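Local coordinates for protein Exo-beta-1,3-glucanase (Streptomyces sp. SirexAA-E, PDB 4PEY) that hydrolyses laminarin and laminarioligosaccharides as an exo-beta-1,3-glucanase, yielding glucose and laminaribiose, at residues Asp295-Gly309 / Val321-Ala335. The protein carries 1 engineered substitution. Sequence-based numbering, arbitrary orientation.
Sequences DQPIEIDRANTVALG and VTALKVGDVDGVKVA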
loop_
_atom_site.group_PDB
_atom_site.type_symbol
_atom_site.label_atom_id
_atom_site.label_comp_id
_atom_site.label_asym_id
_atom_site.label_seq_id
_atom_site.Cartn_x
_atom_site.Cartn_y
_atom_site.Cartn_z
ATOM N N ASP A 295 4.511 -23.295 -6.665
ATOM C CA ASP A 295 3.517 -24.335 -6.928
ATOM C C ASP A 295 2.830 -24.804 -5.645
ATOM O O ASP A 295 1.953 -25.667 -5.673
ATOM C CB ASP A 295 4.149 -25.521 -7.665
ATOM C CG ASP A 295 5.195 -26.241 -6.849
ATOM O OD1 ASP A 295 5.622 -25.725 -5.796
ATOM O OD2 ASP A 295 5.608 -27.339 -7.280
ATOM N N GLN A 296 3.245 -24.223 -4.527
ATOM C CA GLN A 296 2.595 -24.442 -3.238
ATOM C C GLN A 296 2.746 -23.163 -2.422
ATOM O O GLN A 296 3.616 -22.343 -2.718
ATOM C CB GLN A 296 3.200 -25.638 -2.497
ATOM C CG GLN A 296 4.649 -25.434 -2.111
ATOM C CD GLN A 296 5.246 -26.629 -1.391
ATOM O OE1 GLN A 296 5.005 -26.834 -0.200
ATOM N NE2 GLN A 296 6.031 -27.423 -2.112
ATOM N N PRO A 297 1.901 -22.979 -1.392
ATOM C CA PRO A 297 2.024 -21.733 -0.627
ATOM C C PRO A 297 3.370 -21.563 0.075
ATOM O O PRO A 297 3.956 -22.534 0.560
ATOM C CB PRO A 297 0.906 -21.850 0.417
ATOM C CG PRO A 297 -0.081 -22.784 -0.191
ATOM C CD PRO A 297 0.725 -23.765 -0.978
ATOM N N ILE A 298 3.854 -20.327 0.107
ATOM C CA ILE A 298 4.920 -19.960 1.019
ATOM C C ILE A 298 4.314 -19.920 2.414
ATOM O O ILE A 298 3.323 -19.222 2.648
ATOM C CB ILE A 298 5.548 -18.596 0.649
ATOM C CG1 ILE A 298 6.281 -18.707 -0.690
ATOM C CG2 ILE A 298 6.472 -18.097 1.760
ATOM C CD1 ILE A 298 6.551 -17.360 -1.345
ATOM N N GLU A 299 4.890 -20.696 3.326
ATOM C CA GLU A 299 4.362 -20.818 4.677
ATOM C C GLU A 299 5.312 -20.200 5.687
ATOM O O GLU A 299 6.468 -20.609 5.803
ATOM C CB GLU A 299 4.102 -22.289 5.024
ATOM C CG GLU A 299 3.131 -22.946 4.063
ATOM C CD GLU A 299 2.549 -24.230 4.590
ATOM O OE1 GLU A 299 2.986 -24.684 5.667
ATOM O OE2 GLU A 299 1.651 -24.783 3.918
ATOM N N ILE A 300 4.819 -19.200 6.409
ATOM C CA ILE A 300 5.597 -18.562 7.462
ATOM C C ILE A 300 4.938 -18.876 8.801
ATOM O O ILE A 300 3.958 -18.236 9.185
ATOM C CB ILE A 300 5.694 -17.039 7.246
ATOM C CG1 ILE A 300 6.327 -16.739 5.884
ATOM C CG2 ILE A 300 6.494 -16.373 8.372
ATOM C CD1 ILE A 300 6.378 -15.271 5.552
ATOM N N ASP A 301 5.459 -19.890 9.490
ATOM C CA ASP A 301 4.862 -20.362 10.740
ATOM C C ASP A 301 5.878 -20.346 11.879
ATOM O O ASP A 301 5.888 -21.222 12.753
ATOM C CB ASP A 301 4.282 -21.770 10.569
ATOM C CG ASP A 301 3.275 -22.113 11.650
ATOM O OD1 ASP A 301 2.705 -21.172 12.245
ATOM O OD2 ASP A 301 3.060 -23.314 11.918
ATOM N N ARG A 302 6.739 -19.336 11.851
ATOM C CA ARG A 302 7.719 -19.112 12.903
ATOM C C ARG A 302 7.556 -17.678 13.385
ATOM O O ARG A 302 7.541 -16.750 12.570
ATOM C CB ARG A 302 9.135 -19.348 12.393
ATOM C CG ARG A 302 10.179 -19.363 13.491
ATOM C CD ARG A 302 11.596 -19.399 12.925
ATOM N NE ARG A 302 12.099 -18.054 12.637
ATOM C CZ ARG A 302 12.429 -17.608 11.430
ATOM N NH1 ARG A 302 12.884 -16.373 11.285
ATOM N NH2 ARG A 302 12.323 -18.396 10.369
ATOM N N ALA A 303 7.428 -17.495 14.693
ATOM C CA ALA A 303 7.281 -16.157 15.258
ATOM C C ALA A 303 8.437 -15.231 14.864
ATOM O O ALA A 303 9.583 -15.668 14.741
ATOM C CB ALA A 303 7.168 -16.235 16.765
ATOM N N ASN A 304 8.104 -13.960 14.629
ATOM C CA ASN A 304 9.080 -12.901 14.368
ATOM C C ASN A 304 9.805 -12.995 13.030
ATOM O O ASN A 304 10.785 -12.282 12.799
ATOM C CB ASN A 304 10.102 -12.839 15.510
ATOM C CG ASN A 304 9.545 -12.141 16.719
ATOM O OD1 ASN A 304 8.917 -11.085 16.593
ATOM N ND2 ASN A 304 9.726 -12.739 17.895
ATOM N N THR A 305 9.313 -13.842 12.136
ATOM C CA THR A 305 9.930 -13.963 10.820
ATOM C C THR A 305 9.709 -12.699 10.003
ATOM O O THR A 305 8.570 -12.239 9.863
ATOM C CB THR A 305 9.369 -15.159 10.021
ATOM O OG1 THR A 305 9.541 -16.370 10.762
ATOM C CG2 THR A 305 10.086 -15.301 8.689
ATOM N N VAL A 306 10.799 -12.149 9.473
ATOM C CA VAL A 306 10.740 -11.043 8.528
ATOM C C VAL A 306 10.742 -11.592 7.103
ATOM O O VAL A 306 11.584 -12.420 6.755
ATOM C CB VAL A 306 11.938 -10.076 8.707
ATOM C CG1 VAL A 306 11.914 -8.965 7.653
ATOM C CG2 VAL A 306 11.935 -9.473 10.104
ATOM N N ALA A 307 9.797 -11.135 6.283
ATOM C CA ALA A 307 9.776 -11.481 4.873
ATOM C C ALA A 307 9.764 -10.166 4.115
ATOM O O ALA A 307 8.720 -9.519 3.986
ATOM C CB ALA A 307 8.562 -12.334 4.527
ATOM N N LEU A 308 10.945 -9.769 3.646
ATOM C CA LEU A 308 11.176 -8.431 3.112
ATOM C C LEU A 308 11.498 -8.481 1.634
ATOM O O LEU A 308 12.430 -9.179 1.235
ATOM C CB LEU A 308 12.329 -7.758 3.873
ATOM C CG LEU A 308 12.792 -6.365 3.425
ATOM C CD1 LEU A 308 11.658 -5.340 3.523
ATOM C CD2 LEU A 308 14.021 -5.923 4.239
ATOM N N GLY A 309 10.739 -7.745 0.823
ATOM C CA GLY A 309 10.994 -7.690 -0.604
ATOM C C GLY A 309 11.720 -6.425 -1.032
ATOM O O GLY A 309 11.521 -5.352 -0.457
ATOM N N VAL A 321 -3.059 -22.168 -6.073
ATOM C CA VAL A 321 -2.711 -22.201 -4.658
ATOM C C VAL A 321 -2.730 -20.806 -4.045
ATOM O O VAL A 321 -2.767 -19.791 -4.739
ATOM C CB VAL A 321 -1.314 -22.847 -4.399
ATOM C CG1 VAL A 321 -1.246 -24.243 -5.010
ATOM C CG2 VAL A 321 -0.177 -21.956 -4.918
ATOM N N THR A 322 -2.722 -20.775 -2.724
ATOM C CA THR A 322 -2.540 -19.547 -1.972
ATOM C C THR A 322 -1.053 -19.165 -2.051
ATOM O O THR A 322 -0.198 -20.035 -1.930
ATOM C CB THR A 322 -3.006 -19.755 -0.514
ATOM O OG1 THR A 322 -4.391 -20.148 -0.519
ATOM C CG2 THR A 322 -2.818 -18.500 0.328
ATOM N N ALA A 323 -0.736 -17.889 -2.293
ATOM C CA ALA A 323 0.663 -17.481 -2.439
ATOM C C ALA A 323 1.409 -17.472 -1.104
ATOM O O ALA A 323 2.568 -17.892 -1.019
ATOM C CB ALA A 323 0.760 -16.094 -3.089
ATOM N N LEU A 324 0.747 -16.959 -0.069
ATOM C CA LEU A 324 1.395 -16.728 1.215
ATOM C C LEU A 324 0.448 -17.045 2.361
ATOM O O LEU A 324 -0.661 -16.506 2.422
ATOM C CB LEU A 324 1.865 -15.274 1.311
ATOM C CG LEU A 324 2.522 -14.857 2.626
ATOM C CD1 LEU A 324 3.790 -15.659 2.865
ATOM C CD2 LEU A 324 2.816 -13.366 2.614
ATOM N N LYS A 325 0.886 -17.928 3.255
ATOM C CA LYS A 325 0.126 -18.260 4.457
ATOM C C LYS A 325 0.967 -17.993 5.695
ATOM O O LYS A 325 2.012 -18.608 5.873
ATOM C CB LYS A 325 -0.306 -19.730 4.445
ATOM C CG LYS A 325 -1.353 -20.084 3.420
ATOM C CD LYS A 325 -1.790 -21.532 3.594
ATOM C CE LYS A 325 -2.953 -21.870 2.677
ATOM N NZ LYS A 325 -3.549 -23.189 3.029
ATOM N N VAL A 326 0.524 -17.072 6.541
ATOM C CA VAL A 326 1.182 -16.860 7.824
ATOM C C VAL A 326 0.451 -17.663 8.895
ATOM O O VAL A 326 -0.785 -17.662 8.950
ATOM C CB VAL A 326 1.213 -15.368 8.213
ATOM C CG1 VAL A 326 1.984 -15.171 9.497
ATOM C CG2 VAL A 326 1.825 -14.535 7.092
ATOM N N GLY A 327 1.209 -18.365 9.733
ATOM C CA GLY A 327 0.617 -19.143 10.807
ATOM C C GLY A 327 0.128 -18.303 11.974
ATOM O O GLY A 327 0.200 -17.065 11.948
ATOM N N ASP A 328 -0.355 -18.982 13.010
ATOM C CA ASP A 328 -0.909 -18.319 14.189
ATOM C C ASP A 328 0.188 -17.955 15.186
ATOM O O ASP A 328 0.199 -18.421 16.331
ATOM C CB ASP A 328 -1.960 -19.217 14.837
ATOM C CG ASP A 328 -3.110 -19.505 13.908
ATOM O OD1 ASP A 328 -3.518 -18.581 13.186
ATOM O OD2 ASP A 328 -3.594 -20.653 13.885
ATOM N N VAL A 329 1.107 -17.117 14.726
ATOM C CA VAL A 329 2.287 -16.749 15.494
ATOM C C VAL A 329 2.441 -15.235 15.632
ATOM O O VAL A 329 1.919 -14.458 14.813
ATOM C CB VAL A 329 3.570 -17.342 14.848
ATOM C CG1 VAL A 329 3.554 -18.863 14.931
ATOM C CG2 VAL A 329 3.715 -16.896 13.401
ATOM N N ASP A 330 3.151 -14.823 16.679
ATOM C CA ASP A 330 3.483 -13.418 16.914
ATOM C C ASP A 330 4.479 -12.865 15.898
ATOM O O ASP A 330 5.339 -13.591 15.403
ATOM C CB ASP A 330 4.130 -13.215 18.291
ATOM C CG ASP A 330 3.192 -13.432 19.470
ATOM O OD1 ASP A 330 1.971 -13.650 19.326
ATOM O OD2 ASP A 330 3.720 -13.342 20.591
ATOM N N GLY A 331 4.385 -11.565 15.636
ATOM C CA GLY A 331 5.516 -10.790 15.147
ATOM C C GLY A 331 6.019 -11.004 13.733
ATOM O O GLY A 331 7.125 -10.581 13.404
ATOM N N VAL A 332 5.231 -11.641 12.877
ATOM C CA VAL A 332 5.678 -11.816 11.499
ATOM C C VAL A 332 5.545 -10.473 10.782
ATOM O O VAL A 332 4.574 -9.750 10.990
ATOM C CB VAL A 332 4.877 -12.931 10.788
ATOM C CG1 VAL A 332 5.090 -12.908 9.278
ATOM C CG2 VAL A 332 5.280 -14.282 11.364
ATOM N N LYS A 333 6.545 -10.126 9.980
ATOM C CA LYS A 333 6.581 -8.838 9.301
ATOM C C LYS A 333 6.767 -9.065 7.812
ATOM O O LYS A 333 7.879 -9.338 7.343
ATOM C CB LYS A 333 7.705 -7.961 9.875
ATOM C CG LYS A 333 7.557 -7.744 11.388
ATOM C CD LYS A 333 8.814 -7.190 12.054
ATOM C CE LYS A 333 8.692 -7.212 13.582
ATOM N NZ LYS A 333 8.937 -8.560 14.202
ATOM N N VAL A 334 5.662 -8.978 7.076
ATOM C CA VAL A 334 5.680 -9.128 5.625
ATOM C C VAL A 334 5.740 -7.736 5.033
ATOM O O VAL A 334 4.945 -6.876 5.410
ATOM C CB VAL A 334 4.440 -9.876 5.102
ATOM C CG1 VAL A 334 4.541 -10.106 3.603
ATOM C CG2 VAL A 334 4.269 -11.198 5.839
ATOM N N ALA A 335 6.692 -7.493 4.134
ATOM C CA ALA A 335 6.927 -6.128 3.664
ATOM C C ALA A 335 7.423 -6.059 2.230
ATOM O O ALA A 335 8.380 -6.746 1.873
ATOM C CB ALA A 335 7.939 -5.426 4.577
HETATM O O HOH W 1 0.675 -21.732 13.736
HETATM O O HOH W 2 11.417 -9.734 13.616
HETATM O O HOH W 3 8.751 -7.819 16.922
#
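T322 O points at one face of the P297 ring, toward its CA-CB-CG side, and K325 runs alongside. P297 CB stands 3.2 Å from T322 O and CG is almost as near, while CD turns to V321 CB; on the lysine side, CG and CD of K325 pass CB of the proline and CE passes its CG. Replacing the ring with an alanine keeps CB but removes CG and CD, which would probably uncover part of T322 O, which has no hydrogen-bonding partner, and open a gap beside V321 and K325 CE.

Beyond the proline the two segments run parallel. The K325 amide gives a nearly straight bond of 2.8 Å to I298 O, and the K325 carbonyl receives I300 N. On the sheet face shared with L324 and V326, I300 reaches two neighbours: with CG1 anti to the carbonyl carbon (chi1 -58°), CD1 packs 3.8 Å from L324 CD1, whereas CG2 meets both methyls of V332.

Between D301 and A303 the register slips by one residue; N304 N then bonds to D330 O, and pairing continues from T305 to G309. K333, bent at its last torsion (chi4 79°), curls its NZ back onto G331 O at 2.8 Å; two waters link the same ammonium to N304 O and N304 OD1, the latter also bonded to N364.

These are successive turns of a right-handed parallel beta-helix, the fold of GH55, away from the glucan-binding sites. Strand 298-300 ends one sheet, with 324-326 between it and 348-352; helix 272-280 packs on I298, and strand 306-309 lies between 284-287 and 333-335.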